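Local coordinates for ATP-dependent kinase YFH7 (Saccharomyces cerevisiae, PDB 2GA8), which acts as an ATP-dependent kinase that could take part in assembling the endoplasmic reticulum membrane, at residues T54-S57 and V62-V65; A88-N93 and G128-A133; K279-L284 and L290-I295; R169-F174 and P187-S192; L196-I201 and P235-P240. All coordinates share one frame; numbering follows the deposited sequence.

Overall arrangement
Contacts 2 to 5 form a connected body, whereas contact 1 stands apart, its centre 26 Å or more from every other. Contacts 3 and 5 (centres 16 Å apart) share helix-to-helix packing, with Thr283 CG2 3.6 Å from Cys199 O, and each supplies one lysine to the same sulfate. Contact 5 meets contact 2 where Ala133 O lies 3.3 Å from Pro240 CD. Contacts 2 and 4, with centres 13 Å apart, are joined by a probable hydrogen bond, Gly128 N to Asp191 OD2 (2.8 Å). Contact 3 touches the ATP-binding P-loop, assigned by similarity, the side chain of Ile295 meeting Ser35; Thr189 of contact 4 lies about 11 Å from Pro33, measured between side chains.

Contact 1. Residues T54-S57 and V62-V65; sequences TFLS and VIEV
Leu56 and Val62 meet through one methyl each, and this pair is the centre of the tight part of the contact. Leu56 CD2 comes within 3.8 Å of Val62 CG1 and also reaches Ile63 CD1 at 4.1 Å, so a single leucine branch bears on two consecutive loop residues. Beside it, Phe55 CE2 approaches the same Val62 CG1 at 3.9 Å, obliquely to the ring. With CG anti to the backbone N (chi1 169°), the Phe55 ring extends to this shared methyl. The three side-chain pairs cross at about right angles, a pattern of point contacts and not of long parallel overlap. Only 143 Å² is buried in all, and no hydrogen bond crosses. On the solvent side, Thr54, Ser57 and Glu64 are exposed and take no part in the apolar contact, although Glu64 OE2 is tied by a salt bridge to Lys228. Helix 222-227 packs against both Phe55 and Val62, and the Phe55 ring stacks with His59. The end of helix 47-58 thus packs against the loop that follows it, a helix-loop-strand connection leading into strand 65-66, the partner of strand 230-231 in a small parallel sheet.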
# COMPACT_ATOMS: atom_id res chain seq x y z
N THR A 54 8.14 13.87 19.68
CA THR A 54 8.70 15.06 20.30
C THR A 54 7.57 15.87 20.92
O THR A 54 7.71 16.44 22.01
CB THR A 54 9.44 15.93 19.25
OG1 THR A 54 10.54 15.19 18.70
CG2 THR A 54 9.96 17.21 19.88
N PHE A 55 6.44 15.92 20.23
CA PHE A 55 5.27 16.63 20.72
C PHE A 55 4.79 16.02 22.04
O PHE A 55 4.52 16.73 23.01
CB PHE A 55 4.15 16.57 19.68
CG PHE A 55 2.82 17.04 20.19
CD1 PHE A 55 2.55 18.40 20.32
CD2 PHE A 55 1.83 16.13 20.55
CE1 PHE A 55 1.31 18.85 20.81
CE2 PHE A 55 0.60 16.56 21.04
CZ PHE A 55 0.34 17.92 21.16
N LEU A 56 4.71 14.69 22.07
CA LEU A 56 4.25 13.98 23.27
C LEU A 56 5.15 14.21 24.47
O LEU A 56 4.70 14.15 25.61
CB LEU A 56 4.13 12.48 22.99
CG LEU A 56 3.08 12.08 21.96
CD1 LEU A 56 3.15 10.58 21.75
CD2 LEU A 56 1.69 12.50 22.43
N SER A 57 6.43 14.45 24.21
CA SER A 57 7.40 14.69 25.28
C SER A 57 6.95 15.79 26.23
O SER A 57 7.10 15.67 27.45
CB SER A 57 8.76 15.07 24.68
OG SER A 57 9.60 15.65 25.67
N VAL A 62 -1.82 13.94 26.69
CA VAL A 62 -2.76 14.53 25.76
C VAL A 62 -3.62 13.52 25.00
O VAL A 62 -4.72 13.86 24.56
CB VAL A 62 -2.01 15.41 24.72
CG1 VAL A 62 -1.14 14.53 23.83
CG2 VAL A 62 -3.00 16.21 23.88
N ILE A 63 -3.12 12.30 24.84
CA ILE A 63 -3.86 11.29 24.09
C ILE A 63 -5.16 10.81 24.73
O ILE A 63 -5.20 10.45 25.91
CB ILE A 63 -2.99 10.05 23.81
CG1 ILE A 63 -1.82 10.44 22.90
CG2 ILE A 63 -3.83 8.97 23.13
CD1 ILE A 63 -0.85 9.30 22.62
N GLU A 64 -6.22 10.83 23.93
CA GLU A 64 -7.54 10.38 24.37
C GLU A 64 -8.19 9.57 23.26
O GLU A 64 -8.14 9.94 22.09
CB GLU A 64 -8.43 11.58 24.70
CG GLU A 64 -7.94 12.42 25.87
CD GLU A 64 -8.94 13.49 26.26
OE1 GLU A 64 -10.10 13.14 26.54
OE2 GLU A 64 -8.56 14.68 26.30
N VAL A 65 -8.79 8.44 23.64
CA VAL A 65 -9.47 7.59 22.67
C VAL A 65 -10.96 7.75 22.92
O VAL A 65 -11.46 7.43 24.00
CB VAL A 65 -9.05 6.12 22.83
CG1 VAL A 65 -9.76 5.26 21.79
CG2 VAL A 65 -7.54 5.99 22.67

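Contact 2. Residues A88-N93 and G128-A133; sequences AEMIEN and GGTANA
Met90 touches Thr130 where the end of helix 84-92 packs on the loop of a beta hairpin, the one joining antiparallel strands 123-125 and 134-136. The first shell is almost entirely one methyl: Thr130 CG2 lies 3.5 Å from Met90 CE, tighter than usual for two carbons, and 3.8 Å from Met90 SD. The methionine reaches across with its first two torsions extended and then bends at the thioether (chi3 78°), which lays CE over the threonine methyl. Ile91 CD1 adds a more distant touch at 4.2 Å from the same CG2. No hydrogen bond crosses, and the total buried area of 103 Å² marks this as a small apolar contact.

Further out, Tyr111 of strand 109-111 packs on both Met90 and Thr130, while Phe97 touches the methionine, so other parts of the same chain back the pair, although Thr130 stays partly exposed. The loop backbone probably contributes to the position of Thr130, which is also backbone hydrogen-bonded to Gly95. Gly129 has phi 80° and psi -163°, angles at which a CB would press on the preceding carbonyl oxygen. Two turn bonds then follow, Asn132 N to Gly129 O (3.2 Å) and Ala133 N to Thr130 O (3.1 Å). The loop is tied to the rest of the domain by Asn132, whose ND2 gives hydrogen bonds to the carbonyl oxygens of both Gly163 and His165.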
# COMPACT_ATOMS: atom_id res chain seq x y z
N ALA A 88 -12.00 -24.42 3.62
CA ALA A 88 -11.20 -25.63 3.75
C ALA A 88 -10.59 -26.01 2.40
O ALA A 88 -9.42 -26.37 2.31
CB ALA A 88 -12.06 -26.78 4.28
N GLU A 89 -11.40 -25.92 1.35
CA GLU A 89 -10.94 -26.24 0.00
C GLU A 89 -9.74 -25.38 -0.38
O GLU A 89 -8.73 -25.88 -0.87
CB GLU A 89 -12.07 -26.03 -1.01
CG GLU A 89 -11.70 -26.41 -2.43
CD GLU A 89 -12.83 -26.15 -3.41
OE1 GLU A 89 -13.94 -26.67 -3.19
OE2 GLU A 89 -12.61 -25.42 -4.40
N MET A 90 -9.87 -24.07 -0.17
CA MET A 90 -8.79 -23.13 -0.49
C MET A 90 -7.52 -23.50 0.25
O MET A 90 -6.44 -23.54 -0.34
CB MET A 90 -9.20 -21.71 -0.12
CG MET A 90 -8.03 -20.72 -0.06
SD MET A 90 -8.53 -19.13 0.61
CE MET A 90 -8.57 -19.50 2.36
N ILE A 91 -7.65 -23.74 1.55
CA ILE A 91 -6.51 -24.11 2.38
C ILE A 91 -5.90 -25.40 1.87
O ILE A 91 -4.67 -25.55 1.81
CB ILE A 91 -6.93 -24.31 3.85
CG1 ILE A 91 -7.49 -23.00 4.42
CG2 ILE A 91 -5.74 -24.79 4.67
CD1 ILE A 91 -6.49 -21.86 4.44
N GLU A 92 -6.75 -26.34 1.50
CA GLU A 92 -6.30 -27.63 0.98
C GLU A 92 -5.54 -27.41 -0.33
O GLU A 92 -4.61 -28.15 -0.64
CB GLU A 92 -7.49 -28.55 0.76
CG GLU A 92 -7.12 -29.94 0.26
CD GLU A 92 -8.33 -30.86 0.18
OE1 GLU A 92 -8.97 -31.08 1.23
OE2 GLU A 92 -8.63 -31.36 -0.92
N ASN A 93 -5.93 -26.39 -1.08
CA ASN A 93 -5.27 -26.08 -2.35
C ASN A 93 -4.15 -25.06 -2.16
O ASN A 93 -3.93 -24.20 -3.01
CB ASN A 93 -6.29 -25.55 -3.36
CG ASN A 93 -7.33 -26.58 -3.74
OD1 ASN A 93 -7.00 -27.74 -4.01
ND2 ASN A 93 -8.60 -26.18 -3.75
N GLY A 128 -5.36 -13.68 -5.27
CA GLY A 128 -4.04 -14.14 -4.88
C GLY A 128 -4.09 -15.16 -3.75
O GLY A 128 -3.08 -15.80 -3.42
N GLY A 129 -5.25 -15.32 -3.13
CA GLY A 129 -5.38 -16.28 -2.06
C GLY A 129 -4.84 -15.77 -0.73
O GLY A 129 -4.63 -14.57 -0.56
N THR A 130 -4.60 -16.68 0.20
CA THR A 130 -4.13 -16.31 1.53
C THR A 130 -2.80 -15.56 1.58
O THR A 130 -2.55 -14.82 2.53
CB THR A 130 -4.02 -17.54 2.45
OG1 THR A 130 -3.09 -18.47 1.90
CG2 THR A 130 -5.38 -18.20 2.59
N ALA A 131 -1.95 -15.74 0.57
CA ALA A 131 -0.65 -15.08 0.55
C ALA A 131 -0.75 -13.55 0.54
O ALA A 131 0.16 -12.87 1.00
CB ALA A 131 0.16 -15.56 -0.65
N ASN A 132 -1.84 -13.02 -0.00
CA ASN A 132 -2.02 -11.57 -0.05
C ASN A 132 -3.19 -11.14 0.83
O ASN A 132 -3.75 -10.07 0.64
CB ASN A 132 -2.29 -11.12 -1.49
CG ASN A 132 -1.22 -11.59 -2.46
OD1 ASN A 132 -1.52 -12.27 -3.44
ND2 ASN A 132 0.02 -11.23 -2.19
N ALA A 133 -3.55 -11.99 1.78
CA ALA A 133 -4.66 -11.69 2.66
C ALA A 133 -4.47 -10.44 3.52
O ALA A 133 -3.36 -10.12 3.96
CB ALA A 133 -4.95 -12.89 3.58

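Contact 3. Residues K279-L284 and L290-I295; sequences KIYKTL and LLVYKI. With SO4 (sulfate ion), chain I.
Tyr281 presents its ring to two strand residues in different ways. Val292 CG2 lies at the ring edge, in the plane, 4.0 Å from Tyr281 CE1, and the two side chains cross at about a right angle. Leu290 CD2 approaches obliquely, 3.9 Å from Tyr281 CD1 and equally far from CE1. The tyrosine is swung to the strand by a chi1 of 172°, which sets its CG anti to the backbone N. Leu290 fills the other half of the contact with its second branch: Leu290 CD1 is 4.1 Å from Leu284 CB, and Leu290 CB lies 3.8 Å from Leu284 O. One leucine thus forks between two residues almost a helical turn apart.

The axes of the short segments run roughly antiparallel (146°), with a closest approach of 9.7 Å. Helix 275-285 links strand 262-267 to strand 290-296, which are parallel in the central sheet with strand 25-30 between them, so this is the second half of a beta-alpha-beta crossover of the P-loop kinase core. Away from the strand, Lys279 stretches out to a sulfate, probably from the crystallisation liquor, with NZ 2.9 Å from O1; Lys200 NZ also hydrogen-bonds this ion. Lys279 O accepts from Thr283 N and, at 2.7 Å, from Thr283 OG1, which approach from opposite faces of the carbonyl plane. The chemistry is thus divided: the apolar helix-strand seam carries no hydrogen bond, while Lys279 and Thr283 serve the sulfate and the helix backbone.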
# COMPACT_ATOMS: atom_id res chain seq x y z
N LYS A 279 -8.98 2.20 -10.42
CA LYS A 279 -9.95 2.52 -9.38
C LYS A 279 -9.30 2.99 -8.07
O LYS A 279 -9.99 3.51 -7.19
CB LYS A 279 -10.85 1.31 -9.12
CG LYS A 279 -11.54 0.79 -10.38
CD LYS A 279 -12.31 -0.50 -10.11
CE LYS A 279 -12.86 -1.08 -11.41
NZ LYS A 279 -13.56 -2.38 -11.20
N ILE A 280 -7.99 2.81 -7.95
CA ILE A 280 -7.27 3.21 -6.74
C ILE A 280 -7.33 4.70 -6.44
O ILE A 280 -7.71 5.09 -5.34
CB ILE A 280 -5.79 2.78 -6.80
CG1 ILE A 280 -5.70 1.26 -6.70
CG2 ILE A 280 -5.01 3.44 -5.65
CD1 ILE A 280 -4.29 0.73 -6.87
N TYR A 281 -6.93 5.52 -7.41
CA TYR A 281 -6.94 6.96 -7.23
C TYR A 281 -8.31 7.45 -6.78
O TYR A 281 -8.43 8.08 -5.73
CB TYR A 281 -6.55 7.69 -8.52
CG TYR A 281 -6.73 9.19 -8.46
CD1 TYR A 281 -5.84 9.99 -7.75
CD2 TYR A 281 -7.80 9.81 -9.10
CE1 TYR A 281 -6.02 11.38 -7.67
CE2 TYR A 281 -7.99 11.20 -9.02
CZ TYR A 281 -7.10 11.97 -8.30
OH TYR A 281 -7.28 13.34 -8.21
N LYS A 282 -9.33 7.16 -7.57
CA LYS A 282 -10.67 7.60 -7.23
C LYS A 282 -11.11 7.11 -5.85
O LYS A 282 -11.69 7.88 -5.09
CB LYS A 282 -11.69 7.14 -8.28
CG LYS A 282 -13.10 7.61 -7.99
CD LYS A 282 -14.05 7.29 -9.13
CE LYS A 282 -15.48 7.69 -8.77
NZ LYS A 282 -15.57 9.13 -8.41
N THR A 283 -10.84 5.85 -5.54
CA THR A 283 -11.23 5.32 -4.24
C THR A 283 -10.61 6.13 -3.10
O THR A 283 -11.28 6.45 -2.13
CB THR A 283 -10.86 3.82 -4.09
OG1 THR A 283 -11.61 3.04 -5.04
CG2 THR A 283 -11.18 3.33 -2.69
N LEU A 284 -9.33 6.48 -3.23
CA LEU A 284 -8.68 7.27 -2.19
C LEU A 284 -8.93 8.77 -2.35
O LEU A 284 -9.07 9.49 -1.37
CB LEU A 284 -7.17 6.98 -2.17
CG LEU A 284 -6.76 5.54 -1.87
CD1 LEU A 284 -5.24 5.43 -1.84
CD2 LEU A 284 -7.33 5.10 -0.54
N LEU A 290 -6.39 13.15 0.22
CA LEU A 290 -5.33 12.46 -0.50
C LEU A 290 -4.28 13.39 -1.10
O LEU A 290 -4.62 14.42 -1.68
CB LEU A 290 -5.93 11.63 -1.64
CG LEU A 290 -4.92 10.97 -2.59
CD1 LEU A 290 -4.24 9.81 -1.88
CD2 LEU A 290 -5.63 10.47 -3.85
N LEU A 291 -3.01 13.03 -0.94
CA LEU A 291 -1.91 13.77 -1.54
C LEU A 291 -1.31 12.74 -2.49
O LEU A 291 -1.18 11.57 -2.14
CB LEU A 291 -0.88 14.19 -0.49
CG LEU A 291 -1.28 15.47 0.27
CD1 LEU A 291 -0.20 15.83 1.28
CD2 LEU A 291 -1.49 16.60 -0.72
N VAL A 292 -0.97 13.18 -3.70
CA VAL A 292 -0.41 12.29 -4.72
C VAL A 292 0.93 12.79 -5.26
O VAL A 292 1.04 13.93 -5.70
CB VAL A 292 -1.39 12.15 -5.90
CG1 VAL A 292 -0.84 11.18 -6.94
CG2 VAL A 292 -2.75 11.68 -5.39
N TYR A 293 1.93 11.91 -5.21
CA TYR A 293 3.28 12.23 -5.70
C TYR A 293 3.75 11.19 -6.69
O TYR A 293 3.53 9.99 -6.52
CB TYR A 293 4.27 12.28 -4.54
CG TYR A 293 3.94 13.33 -3.51
CD1 TYR A 293 4.14 14.69 -3.77
CD2 TYR A 293 3.37 12.97 -2.29
CE1 TYR A 293 3.79 15.66 -2.84
CE2 TYR A 293 3.01 13.94 -1.35
CZ TYR A 293 3.22 15.28 -1.63
OH TYR A 293 2.86 16.23 -0.71
N LYS A 294 4.40 11.66 -7.75
CA LYS A 294 4.91 10.76 -8.76
C LYS A 294 6.36 11.18 -8.98
O LYS A 294 6.64 12.34 -9.24
CB LYS A 294 4.10 10.90 -10.05
CG LYS A 294 4.29 9.77 -11.05
CD LYS A 294 5.58 9.92 -11.81
CE LYS A 294 5.77 8.78 -12.80
NZ LYS A 294 7.03 8.95 -13.56
N ILE A 295 7.27 10.22 -8.84
CA ILE A 295 8.69 10.50 -8.99
C ILE A 295 9.13 10.50 -10.45
O ILE A 295 8.82 9.58 -11.20
CB ILE A 295 9.55 9.45 -8.23
CG1 ILE A 295 9.15 9.43 -6.75
CG2 ILE A 295 11.04 9.77 -8.39
CD1 ILE A 295 9.83 8.31 -5.97
S SO4 I . -15.61 -2.55 -8.16
O1 SO4 I . -14.33 -3.20 -8.50
O2 SO4 I . -16.19 -3.22 -6.98
O3 SO4 I . -15.39 -1.12 -7.87
O4 SO4 I . -16.54 -2.69 -9.30

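Contact 4. Residues R169-F174 and P187-S192; sequences RCLDLF and PSTFDS
Phe174 reaches the loop at Ser188 with the edge of its ring. Its CB leaves the backbone toward residues 187-192, with chi1 (-95°) well off the usual staggered values, and the side chain continues through CG and CD2 to CE2 and CZ. Along the ring, CE2 is 4.0 Å from Ser188 O, and at the tip CZ closes to 3.4 Å from that same oxygen, which lies in the ring plane. The carbonyl therefore faces the ring's C-H rim, a close polar-to-aromatic approach but not a conventional hydrogen bond. A mercury ion also sits about 3 Å from the Phe174 side chain, at its nearest atom. The second touch is apolar: Leu171 CD2 stands 4.2 Å from Thr189 CG2. Thr189 OG1, beyond this, is hydrogen-bonded to Ser186 O and Gly185 N, which fixes the rotation of the side chain and leaves CG2 for the leucine. A type I beta turn from Leu171 to Phe174, closed by Phe174 N to Leu171 O at 3.2 Å, brings both side chains to the side that meets residues 187-192. Helix 178-181 packs on both through Ala180, while residues 187-192 run on into helix 192-206, where Asp191 is the N-cap and its OD1 accepts from Asn194 N.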
# COMPACT_ATOMS: atom_id res chain seq x y z
N ARG A 169 3.82 -19.69 -6.42
CA ARG A 169 2.97 -20.85 -6.68
C ARG A 169 1.70 -20.39 -7.39
O ARG A 169 1.10 -21.14 -8.16
CB ARG A 169 2.60 -21.57 -5.39
CG ARG A 169 1.68 -22.77 -5.61
CD ARG A 169 1.45 -23.60 -4.35
NE ARG A 169 2.64 -24.36 -3.95
CZ ARG A 169 3.66 -23.86 -3.27
NH1 ARG A 169 3.67 -22.59 -2.89
NH2 ARG A 169 4.69 -24.64 -2.97
N CYS A 170 1.30 -19.15 -7.13
CA CYS A 170 0.12 -18.59 -7.77
C CYS A 170 0.44 -18.38 -9.25
O CYS A 170 -0.36 -18.68 -10.13
CB CYS A 170 -0.24 -17.26 -7.10
SG CYS A 170 -1.87 -16.63 -7.52
N LEU A 171 1.63 -17.86 -9.52
CA LEU A 171 2.04 -17.60 -10.90
C LEU A 171 2.16 -18.90 -11.69
O LEU A 171 2.06 -18.89 -12.92
CB LEU A 171 3.38 -16.85 -10.92
CG LEU A 171 3.38 -15.46 -10.27
CD1 LEU A 171 4.77 -14.86 -10.38
CD2 LEU A 171 2.35 -14.55 -10.94
N ASP A 172 2.36 -20.02 -11.00
CA ASP A 172 2.48 -21.32 -11.66
C ASP A 172 1.13 -21.78 -12.21
O ASP A 172 1.06 -22.71 -13.01
CB ASP A 172 2.99 -22.39 -10.69
CG ASP A 172 4.41 -22.13 -10.23
OD1 ASP A 172 5.26 -21.78 -11.08
OD2 ASP A 172 4.69 -22.29 -9.02
N LEU A 173 0.06 -21.13 -11.76
CA LEU A 173 -1.28 -21.48 -12.20
C LEU A 173 -1.74 -20.64 -13.38
O LEU A 173 -2.82 -20.88 -13.93
CB LEU A 173 -2.26 -21.33 -11.04
CG LEU A 173 -1.97 -22.21 -9.82
CD1 LEU A 173 -2.92 -21.86 -8.68
CD2 LEU A 173 -2.11 -23.68 -10.21
N PHE A 174 -0.94 -19.66 -13.78
CA PHE A 174 -1.29 -18.82 -14.91
C PHE A 174 -1.45 -19.69 -16.15
O PHE A 174 -0.76 -20.70 -16.29
CB PHE A 174 -0.20 -17.77 -15.16
CG PHE A 174 -0.47 -16.44 -14.51
CD1 PHE A 174 -0.84 -16.37 -13.17
CD2 PHE A 174 -0.33 -15.26 -15.23
CE1 PHE A 174 -1.07 -15.13 -12.56
CE2 PHE A 174 -0.56 -14.02 -14.63
CZ PHE A 174 -0.93 -13.96 -13.29
N PRO A 187 1.88 -5.29 -13.99
CA PRO A 187 0.62 -5.02 -13.30
C PRO A 187 -0.22 -6.27 -13.07
O PRO A 187 -0.93 -6.38 -12.07
CB PRO A 187 -0.08 -4.04 -14.24
CG PRO A 187 1.07 -3.30 -14.86
CD PRO A 187 2.04 -4.41 -15.16
N SER A 188 -0.13 -7.23 -13.99
CA SER A 188 -0.91 -8.45 -13.88
C SER A 188 -0.35 -9.50 -12.93
O SER A 188 -0.96 -10.56 -12.75
CB SER A 188 -1.08 -9.08 -15.27
OG SER A 188 0.17 -9.50 -15.80
N THR A 189 0.79 -9.21 -12.30
CA THR A 189 1.38 -10.17 -11.36
C THR A 189 1.19 -9.77 -9.90
O THR A 189 1.91 -10.24 -9.02
CB THR A 189 2.90 -10.40 -11.64
OG1 THR A 189 3.61 -9.16 -11.54
CG2 THR A 189 3.10 -11.00 -13.02
N PHE A 190 0.20 -8.91 -9.65
CA PHE A 190 -0.13 -8.45 -8.30
C PHE A 190 -1.62 -8.70 -8.09
O PHE A 190 -2.39 -8.66 -9.05
CB PHE A 190 0.09 -6.94 -8.16
CG PHE A 190 1.53 -6.53 -8.11
CD1 PHE A 190 2.17 -6.36 -6.89
CD2 PHE A 190 2.23 -6.27 -9.28
CE1 PHE A 190 3.49 -5.93 -6.84
CE2 PHE A 190 3.55 -5.84 -9.25
CZ PHE A 190 4.19 -5.67 -8.02
N ASP A 191 -2.02 -8.96 -6.85
CA ASP A 191 -3.43 -9.15 -6.56
C ASP A 191 -4.04 -7.75 -6.49
O ASP A 191 -4.24 -7.19 -5.41
CB ASP A 191 -3.63 -9.87 -5.22
CG ASP A 191 -5.07 -10.29 -4.99
OD1 ASP A 191 -5.97 -9.74 -5.66
OD2 ASP A 191 -5.31 -11.16 -4.14
N SER A 192 -4.31 -7.16 -7.66
CA SER A 192 -4.89 -5.82 -7.72
C SER A 192 -6.26 -5.78 -7.07
O SER A 192 -6.67 -4.74 -6.55
CB SER A 192 -5.00 -5.35 -9.18
OG SER A 192 -5.85 -6.20 -9.91

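Contact 5. Residues L196-I201 and P235-P240; sequences LQLCKI and PDIFVP. With SO4 (sulfate ion), chain I.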
# COMPACT_ATOMS: atom_id res chain seq x y z
N LEU A 196 -7.07 -3.10 -4.14
CA LEU A 196 -8.18 -2.17 -4.28
C LEU A 196 -9.07 -2.32 -3.05
O LEU A 196 -9.58 -1.34 -2.51
CB LEU A 196 -8.98 -2.48 -5.55
CG LEU A 196 -10.25 -1.65 -5.74
CD1 LEU A 196 -9.90 -0.16 -5.76
CD2 LEU A 196 -10.94 -2.06 -7.05
N GLN A 197 -9.25 -3.56 -2.58
CA GLN A 197 -10.08 -3.79 -1.41
C GLN A 197 -9.47 -3.11 -0.18
O GLN A 197 -10.19 -2.59 0.66
CB GLN A 197 -10.26 -5.29 -1.16
CG GLN A 197 -11.36 -5.62 -0.15
CD GLN A 197 -12.71 -5.01 -0.52
OE1 GLN A 197 -13.11 -5.04 -1.68
NE2 GLN A 197 -13.42 -4.48 0.47
N LEU A 198 -8.15 -3.12 -0.07
CA LEU A 198 -7.51 -2.45 1.06
C LEU A 198 -7.83 -0.96 0.95
O LEU A 198 -8.10 -0.31 1.95
CB LEU A 198 -5.99 -2.66 1.04
CG LEU A 198 -5.19 -1.85 2.07
CD1 LEU A 198 -5.63 -2.22 3.48
CD2 LEU A 198 -3.69 -2.11 1.89
N CYS A 199 -7.79 -0.42 -0.27
CA CYS A 199 -8.09 0.99 -0.45
C CYS A 199 -9.53 1.33 -0.07
O CYS A 199 -9.78 2.39 0.47
CB CYS A 199 -7.80 1.43 -1.89
SG CYS A 199 -6.04 1.38 -2.28
N LYS A 200 -10.46 0.42 -0.35
CA LYS A 200 -11.86 0.65 0.02
C LYS A 200 -12.00 0.64 1.54
O LYS A 200 -12.78 1.40 2.12
CB LYS A 200 -12.77 -0.43 -0.58
CG LYS A 200 -12.85 -0.42 -2.09
CD LYS A 200 -13.91 -1.41 -2.57
CE LYS A 200 -14.13 -1.32 -4.07
NZ LYS A 200 -15.21 -2.24 -4.51
N ILE A 201 -11.26 -0.25 2.18
CA ILE A 201 -11.27 -0.37 3.63
C ILE A 201 -10.70 0.92 4.23
O ILE A 201 -11.25 1.48 5.17
CB ILE A 201 -10.43 -1.58 4.10
CG1 ILE A 201 -11.18 -2.87 3.76
CG2 ILE A 201 -10.13 -1.49 5.59
CD1 ILE A 201 -10.41 -4.14 4.05
N PRO A 235 -10.58 -0.74 14.04
CA PRO A 235 -9.84 -1.97 14.33
C PRO A 235 -8.45 -1.98 13.72
O PRO A 235 -8.12 -1.15 12.88
CB PRO A 235 -10.72 -3.04 13.71
CG PRO A 235 -11.15 -2.36 12.43
CD PRO A 235 -11.49 -0.94 12.90
N ASP A 236 -7.62 -2.92 14.17
CA ASP A 236 -6.27 -3.05 13.63
C ASP A 236 -6.41 -3.73 12.27
O ASP A 236 -7.16 -4.70 12.13
CB ASP A 236 -5.39 -3.92 14.53
CG ASP A 236 -4.95 -3.21 15.80
OD1 ASP A 236 -5.10 -1.98 15.88
OD2 ASP A 236 -4.43 -3.89 16.71
N ILE A 237 -5.69 -3.22 11.28
CA ILE A 237 -5.72 -3.80 9.94
C ILE A 237 -4.30 -4.25 9.64
O ILE A 237 -3.37 -3.44 9.68
CB ILE A 237 -6.15 -2.75 8.90
CG1 ILE A 237 -7.54 -2.23 9.23
CG2 ILE A 237 -6.13 -3.37 7.50
CD1 ILE A 237 -7.95 -1.02 8.42
N PHE A 238 -4.14 -5.53 9.35
CA PHE A 238 -2.83 -6.10 9.04
C PHE A 238 -2.69 -6.34 7.54
O PHE A 238 -3.53 -6.98 6.93
CB PHE A 238 -2.64 -7.41 9.80
CG PHE A 238 -2.58 -7.22 11.28
CD1 PHE A 238 -1.39 -6.87 11.89
CD2 PHE A 238 -3.73 -7.33 12.05
CE1 PHE A 238 -1.34 -6.63 13.27
CE2 PHE A 238 -3.69 -7.08 13.43
CZ PHE A 238 -2.50 -6.74 14.03
N VAL A 239 -1.61 -5.82 6.97
CA VAL A 239 -1.38 -5.97 5.55
C VAL A 239 -0.11 -6.76 5.28
O VAL A 239 0.88 -6.64 6.01
CB VAL A 239 -1.33 -4.59 4.84
CG1 VAL A 239 -2.61 -3.81 5.13
CG2 VAL A 239 -0.14 -3.80 5.32
N PRO A 240 -0.12 -7.58 4.22
CA PRO A 240 1.05 -8.39 3.86
C PRO A 240 2.26 -7.58 3.45
O PRO A 240 2.15 -6.42 3.05
CB PRO A 240 0.52 -9.27 2.73
CG PRO A 240 -0.47 -8.36 2.06
CD PRO A 240 -1.20 -7.76 3.24
S SO4 I . -15.61 -2.55 -8.16
O1 SO4 I . -14.33 -3.20 -8.50
O2 SO4 I . -16.19 -3.22 -6.98
O3 SO4 I . -15.39 -1.12 -7.87
O4 SO4 I . -16.54 -2.69 -9.30
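Leu198 turns its CG anti to the backbone N (chi1 172°) and thereby drives both methyls at Val239: CD1 and CD2 each lie 3.8 Å from Val239 CG1, with the side chains crossing at about a right angle. Nearly one helical turn further on, Ile201 uses its short branch. Its CG2 is anti to the N and meets Ile237 CD1 at 3.6 Å, the end of an ethyl arm that is extended at chi2 (169°). These two isoleucines slide past each other in opposite directions, so the approach is alongside and not end-on. Ile237 CG2 also lies 4.2 Å from Leu198 CD1, which links the two pairs into one patch.

The pattern is an alpha/beta layer: residues three apart on helix 192-206 face residues two apart on strand 237-243, whose short-segment axes come within 11.2 Å, with 158° between their directions. All four contact residues are buried. Strand 237-243 is itself held between strands 134-136 and 248-256 of the mixed sheet, and Ile134 packs on both Leu198 and Ile237. Helix 192-206 turns a different face to helix 275-285, against which Leu196 and Cys199 rest. Lys200 runs out extended from the helix, its NZ giving a 2.8 Å hydrogen bond to O2 of the sulfate that Lys279 also meets, while Leu196 CD2 lies 3.9 Å from sulfate O1.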